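Local coordinates for uncharacterized protein (Escherichia coli UMEA 3162-1, PDB 4X5M) that mediates, as a homodimer, sugar movement across the membrane down a concentration gradient, probably by rocking motions that open a cargo-binding cavity to each side in turn, at residues Tyr40-Leu44 and Ala73-Leu77; Val47-Ile51 and Asn66-Leu70. All coordinates share one frame. Residue numbers count along the deposited sequence, not the author numbering.

Contact 1: residues Tyr40-Leu44 and Ala73-Leu77; sequences YIMFL and AAPVL. With OLB ((2S)-2,3-dihydroxypropyl (9Z)-octadec-9-enoate), chain G.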
# COMPACT_ATOMS: atom_id res chain seq x y z
N TYR A 40 -7.52 6.07 -6.52
CA TYR A 40 -6.41 5.53 -7.29
C TYR A 40 -5.53 6.63 -7.87
O TYR A 40 -4.31 6.46 -7.99
CB TYR A 40 -6.92 4.61 -8.40
CG TYR A 40 -6.81 3.15 -8.05
CD1 TYR A 40 -7.77 2.53 -7.26
CD2 TYR A 40 -5.73 2.39 -8.48
CE1 TYR A 40 -7.67 1.19 -6.93
CE2 TYR A 40 -5.62 1.05 -8.15
CZ TYR A 40 -6.59 0.46 -7.37
OH TYR A 40 -6.49 -0.87 -7.04
N ILE A 41 -6.14 7.75 -8.24
CA ILE A 41 -5.38 8.90 -8.72
C ILE A 41 -4.53 9.47 -7.59
O ILE A 41 -3.36 9.81 -7.79
CB ILE A 41 -6.30 10.00 -9.29
CG1 ILE A 41 -6.99 9.50 -10.56
CG2 ILE A 41 -5.51 11.26 -9.59
CD1 ILE A 41 -7.90 10.52 -11.20
N MET A 42 -5.11 9.57 -6.40
CA MET A 42 -4.37 9.98 -5.21
C MET A 42 -3.24 9.00 -4.92
O MET A 42 -2.12 9.41 -4.62
CB MET A 42 -5.30 10.08 -4.00
CG MET A 42 -6.12 11.35 -3.92
SD MET A 42 -7.02 11.45 -2.36
CE MET A 42 -5.68 11.21 -1.20
N PHE A 43 -3.55 7.71 -5.02
CA PHE A 43 -2.58 6.66 -4.75
C PHE A 43 -1.41 6.71 -5.73
O PHE A 43 -0.25 6.64 -5.32
CB PHE A 43 -3.26 5.29 -4.83
CG PHE A 43 -2.36 4.14 -4.48
CD1 PHE A 43 -1.89 3.98 -3.19
CD2 PHE A 43 -1.99 3.21 -5.44
CE1 PHE A 43 -1.06 2.92 -2.86
CE2 PHE A 43 -1.16 2.15 -5.12
CZ PHE A 43 -0.70 2.01 -3.83
N LEU A 44 -1.73 6.85 -7.01
CA LEU A 44 -0.71 6.90 -8.05
C LEU A 44 0.14 8.17 -7.94
O LEU A 44 1.33 8.14 -8.23
CB LEU A 44 -1.36 6.82 -9.44
CG LEU A 44 -1.81 5.43 -9.87
CD1 LEU A 44 -2.57 5.49 -11.18
CD2 LEU A 44 -0.60 4.51 -9.99
N ALA A 73 -1.00 -0.87 -10.32
CA ALA A 73 -2.06 0.10 -10.04
C ALA A 73 -2.55 0.82 -11.30
O ALA A 73 -3.74 1.04 -11.47
CB ALA A 73 -1.59 1.11 -9.01
N ALA A 74 -1.61 1.20 -12.17
CA ALA A 74 -1.96 1.94 -13.38
C ALA A 74 -2.91 1.18 -14.31
O ALA A 74 -3.88 1.76 -14.80
CB ALA A 74 -0.70 2.36 -14.14
N PRO A 75 -2.65 -0.12 -14.57
CA PRO A 75 -3.61 -0.85 -15.41
C PRO A 75 -5.00 -0.95 -14.77
O PRO A 75 -6.00 -0.93 -15.49
CB PRO A 75 -2.98 -2.24 -15.55
CG PRO A 75 -1.53 -2.01 -15.35
CD PRO A 75 -1.46 -0.95 -14.30
N VAL A 76 -5.05 -1.05 -13.45
CA VAL A 76 -6.32 -1.10 -12.73
C VAL A 76 -7.14 0.18 -12.95
O VAL A 76 -8.34 0.12 -13.22
CB VAL A 76 -6.11 -1.32 -11.22
CG1 VAL A 76 -7.41 -1.11 -10.45
CG2 VAL A 76 -5.56 -2.71 -10.96
N LEU A 77 -6.47 1.33 -12.86
CA LEU A 77 -7.14 2.60 -13.09
C LEU A 77 -7.59 2.73 -14.55
O LEU A 77 -8.68 3.23 -14.82
CB LEU A 77 -6.23 3.77 -12.72
CG LEU A 77 -6.82 5.17 -12.93
CD1 LEU A 77 -8.17 5.30 -12.24
CD2 LEU A 77 -5.87 6.25 -12.43
C1 OLB G . 4.03 1.80 -1.51
C2 OLB G . 3.08 0.63 -1.56
C3 OLB G . 1.67 1.15 -1.41
C4 OLB G . 0.92 0.38 -0.35
C5 OLB G . -0.01 1.31 0.40
O19 OLB G . 3.66 2.90 -1.87
O20 OLB G . 5.34 1.63 -1.04
C21 OLB G . 5.92 2.81 -0.54
C22 OLB G . 7.17 2.46 0.23
O23 OLB G . 8.30 2.80 -0.54
C24 OLB G . 7.19 3.22 1.53
O25 OLB G . 6.65 2.41 2.55
C6 OLB G . -0.75 0.61 1.52
C7 OLB G . -1.73 -0.41 0.96
C8 OLB G . -3.19 -0.07 1.27
C9 OLB G . -3.66 -0.71 2.56
C10 OLB G . -4.19 -1.96 2.63
C11 OLB G . -4.37 -2.81 1.39
C12 OLB G . -5.71 -2.52 0.74
C13 OLB G . -5.46 -2.35 -0.74
C14 OLB G . -6.52 -1.48 -1.38
C15 OLB G . -6.15 -1.31 -2.84
C16 OLB G . -4.80 -0.62 -2.92
C17 OLB G . -3.96 -1.25 -4.01
C18 OLB G . -2.52 -1.28 -3.55
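Two helical segments run antiparallel here, Y40-L44 on helix 37-57 and A73-L77 on helix 60-86, with an angle of 156° between their directions and an axis separation of 10.4 Å. They belong to the second and third transmembrane helices of the SemiSWEET protomer, the three-helix bundle of the PQ-loop family. The CA atoms of Y40 and L77 are 6.5 Å apart, and those of L44 and A73 7.2 Å. At this spacing the side chains of Y40, L44 and L77 fill most of the gap, and the small A73 receives Y40 and L44. The A73-L77 segment is also kinked at P75, whose nitrogen has no hydrogen to give to the preceding turn.

Y40, L77, A73 and L44 supply most of the buried surface. The two leucines meet closely, L44 CD1 lying 3.6 Å from L77 CD2, while L44 CD2 rests 3.7 Å from A73 CB. I41 closes the exposed margin, its CG1 3.9 Å from L77 CD2. On the inner flank the Y40 ring reaches V76 and A73 obliquely, with Y40 CZ 3.6 Å from V76 CG1 and Y40 CE2 4.1 Å from A73 CB. A73 CB also meets a second aromatic, with F43 CE2 at 4.0 Å. Both rings make edge-to-face contacts with F19 of the second subunit, so the same aromatic flank forms part of the dimer interface. A monoolein molecule (OLB) borders this flank: its C3 lies near the plane of the F43 ring, 3.5 Å from F43 CZ.

Contact 2: residues Val47-Ile51 and Asn66-Leu70; sequences VISWI and NIVTL. With OLB ((2S)-2,3-dihydroxypropyl (9Z)-octadec-9-enoate), chain G.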
# COMPACT_ATOMS: atom_id res chain seq x y z
N VAL A 47 2.60 7.30 -5.41
CA VAL A 47 3.53 6.30 -5.94
C VAL A 47 4.61 6.96 -6.80
O VAL A 47 5.79 6.67 -6.65
CB VAL A 47 2.79 5.23 -6.78
CG1 VAL A 47 3.79 4.37 -7.54
CG2 VAL A 47 1.92 4.37 -5.89
N ILE A 48 4.18 7.86 -7.68
CA ILE A 48 5.11 8.62 -8.51
C ILE A 48 6.07 9.43 -7.63
O ILE A 48 7.27 9.49 -7.90
CB ILE A 48 4.36 9.57 -9.46
CG1 ILE A 48 3.52 8.77 -10.46
CG2 ILE A 48 5.33 10.48 -10.20
CD1 ILE A 48 4.32 7.80 -11.30
N SER A 49 5.53 10.03 -6.57
CA SER A 49 6.33 10.83 -5.66
C SER A 49 7.34 9.98 -4.89
O SER A 49 8.45 10.42 -4.61
CB SER A 49 5.43 11.59 -4.69
OG SER A 49 4.54 12.46 -5.38
N TRP A 50 6.95 8.75 -4.55
CA TRP A 50 7.87 7.81 -3.90
C TRP A 50 9.03 7.47 -4.83
O TRP A 50 10.17 7.34 -4.39
CB TRP A 50 7.15 6.52 -3.49
CG TRP A 50 6.41 6.59 -2.19
CD1 TRP A 50 5.06 6.46 -2.01
CD2 TRP A 50 6.97 6.79 -0.89
NE1 TRP A 50 4.75 6.57 -0.68
CE2 TRP A 50 5.91 6.77 0.03
CE3 TRP A 50 8.27 6.98 -0.41
CZ2 TRP A 50 6.10 6.94 1.40
CZ3 TRP A 50 8.46 7.15 0.95
CH2 TRP A 50 7.38 7.13 1.84
N ILE A 51 8.72 7.32 -6.11
CA ILE A 51 9.74 7.02 -7.11
C ILE A 51 10.76 8.16 -7.20
O ILE A 51 11.96 7.92 -7.23
CB ILE A 51 9.12 6.76 -8.50
CG1 ILE A 51 8.24 5.51 -8.46
CG2 ILE A 51 10.20 6.62 -9.56
CD1 ILE A 51 7.59 5.16 -9.78
N ASN A 66 7.68 0.68 -5.47
CA ASN A 66 6.70 1.57 -6.07
C ASN A 66 6.62 1.46 -7.59
O ASN A 66 5.59 1.76 -8.18
CB ASN A 66 6.99 3.01 -5.67
CG ASN A 66 6.66 3.28 -4.21
OD1 ASN A 66 5.52 3.59 -3.87
ND2 ASN A 66 7.66 3.16 -3.35
N ILE A 67 7.71 1.02 -8.22
CA ILE A 67 7.69 0.80 -9.66
C ILE A 67 6.79 -0.39 -9.98
O ILE A 67 5.96 -0.33 -10.89
CB ILE A 67 9.10 0.56 -10.23
CG1 ILE A 67 9.91 1.86 -10.20
CG2 ILE A 67 9.02 0.05 -11.66
CD1 ILE A 67 11.35 1.70 -10.63
N VAL A 68 6.94 -1.47 -9.21
CA VAL A 68 6.08 -2.64 -9.36
C VAL A 68 4.64 -2.28 -9.02
O VAL A 68 3.70 -2.70 -9.71
CB VAL A 68 6.54 -3.81 -8.46
CG1 VAL A 68 5.56 -4.96 -8.54
CG2 VAL A 68 7.93 -4.27 -8.87
N THR A 69 4.46 -1.49 -7.97
CA THR A 69 3.14 -0.98 -7.59
C THR A 69 2.52 -0.21 -8.74
O THR A 69 1.33 -0.35 -9.02
CB THR A 69 3.22 -0.08 -6.34
OG1 THR A 69 3.72 -0.83 -5.23
CG2 THR A 69 1.84 0.47 -5.99
N LEU A 70 3.33 0.61 -9.40
CA LEU A 70 2.87 1.39 -10.54
C LEU A 70 2.37 0.49 -11.68
O LEU A 70 1.34 0.76 -12.29
CB LEU A 70 3.99 2.31 -11.05
CG LEU A 70 3.67 3.16 -12.28
CD1 LEU A 70 2.53 4.13 -11.99
CD2 LEU A 70 4.91 3.89 -12.76
C1 OLB G . 4.03 1.80 -1.51
C2 OLB G . 3.08 0.63 -1.56
C3 OLB G . 1.67 1.15 -1.41
C4 OLB G . 0.92 0.38 -0.35
C5 OLB G . -0.01 1.31 0.40
O19 OLB G . 3.66 2.90 -1.87
O20 OLB G . 5.34 1.63 -1.04
C21 OLB G . 5.92 2.81 -0.54
C22 OLB G . 7.17 2.46 0.23
O23 OLB G . 8.30 2.80 -0.54
C24 OLB G . 7.19 3.22 1.53
O25 OLB G . 6.65 2.41 2.55
C6 OLB G . -0.75 0.61 1.52
C7 OLB G . -1.73 -0.41 0.96
C8 OLB G . -3.19 -0.07 1.27
C9 OLB G . -3.66 -0.71 2.56
C10 OLB G . -4.19 -1.96 2.63
C11 OLB G . -4.37 -2.81 1.39
C12 OLB G . -5.71 -2.52 0.74
C13 OLB G . -5.46 -2.35 -0.74
C14 OLB G . -6.52 -1.48 -1.38
C15 OLB G . -6.15 -1.31 -2.84
C16 OLB G . -4.80 -0.62 -2.92
C17 OLB G . -3.96 -1.25 -4.01
C18 OLB G . -2.52 -1.28 -3.55
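N66, the residue most covered in this contact, both packs between the helices and hydrogen-bonds a bound lipid. N66 CA stands 5.7 Å from V47 CA where the antiparallel segments V47-I51 and N66-L70 approach, their axes 9.3 Å apart and 149° between directions. This is the antiparallel pairing of the second and third transmembrane helices in the three-helix PQ-loop protomer. The stem of N66 packs as an apolar group, its CB 3.9 Å from I51 CG1, and the carboxamide carbon N66 CG lies 3.4 Å from W50 CB. The amide head faces the bound monoolein, giving a hydrogen bond from N66 ND2 to OLB O23 (2.9 Å), while ND2 also bonds to the backbone oxygen of V62.

V47 lies across the backbone of the partner helix, its CG1 3.2 Å from N66 O, an oxygen already accepting the helical bond from L70 N at 2.8 Å. The same V47 CG1 reaches L70 CB at 4.1 Å, and V47 CG2 meets T69 CG2 at 3.9 Å. I51 completes the seam: its CD1 meets both I67 CG1 (4.1 Å) and L70 CD2 (4.2 Å).

The W50 ring, with OLB C24 over one face, turns to the second subunit, where NE1 bonds to T15 OG1. Beyond helix 37-57, helix 60-86 is also met by helix 3-17 at this level, where T69 and V68 touch T16.

In the fold
Contacts 1 and 2 are successive parts of one antiparallel seam between helices 37-57 and 60-86, with contact 2 nested inside the loop closed by contact 1. Their centres are 10 Å apart, and they join directly, F43 CE2 lying 3.6 Å from T69 CG2 and L44 CD2 3.7 Å from L70 CD1. Both are buried, and each has one exposed isoleucine, I41 or I48, at its margin. They bury nearly equal areas, yet the axes are closer in contact 2. Their chemistry differs too: contact 1 meets the acyl chain through the F43 ring and the Y40 side chain, whereas contact 2 hydrogen-bonds the glycerol O23 through N66 ND2, and N66 of the second subunit also hydrogen-bonds the lipid.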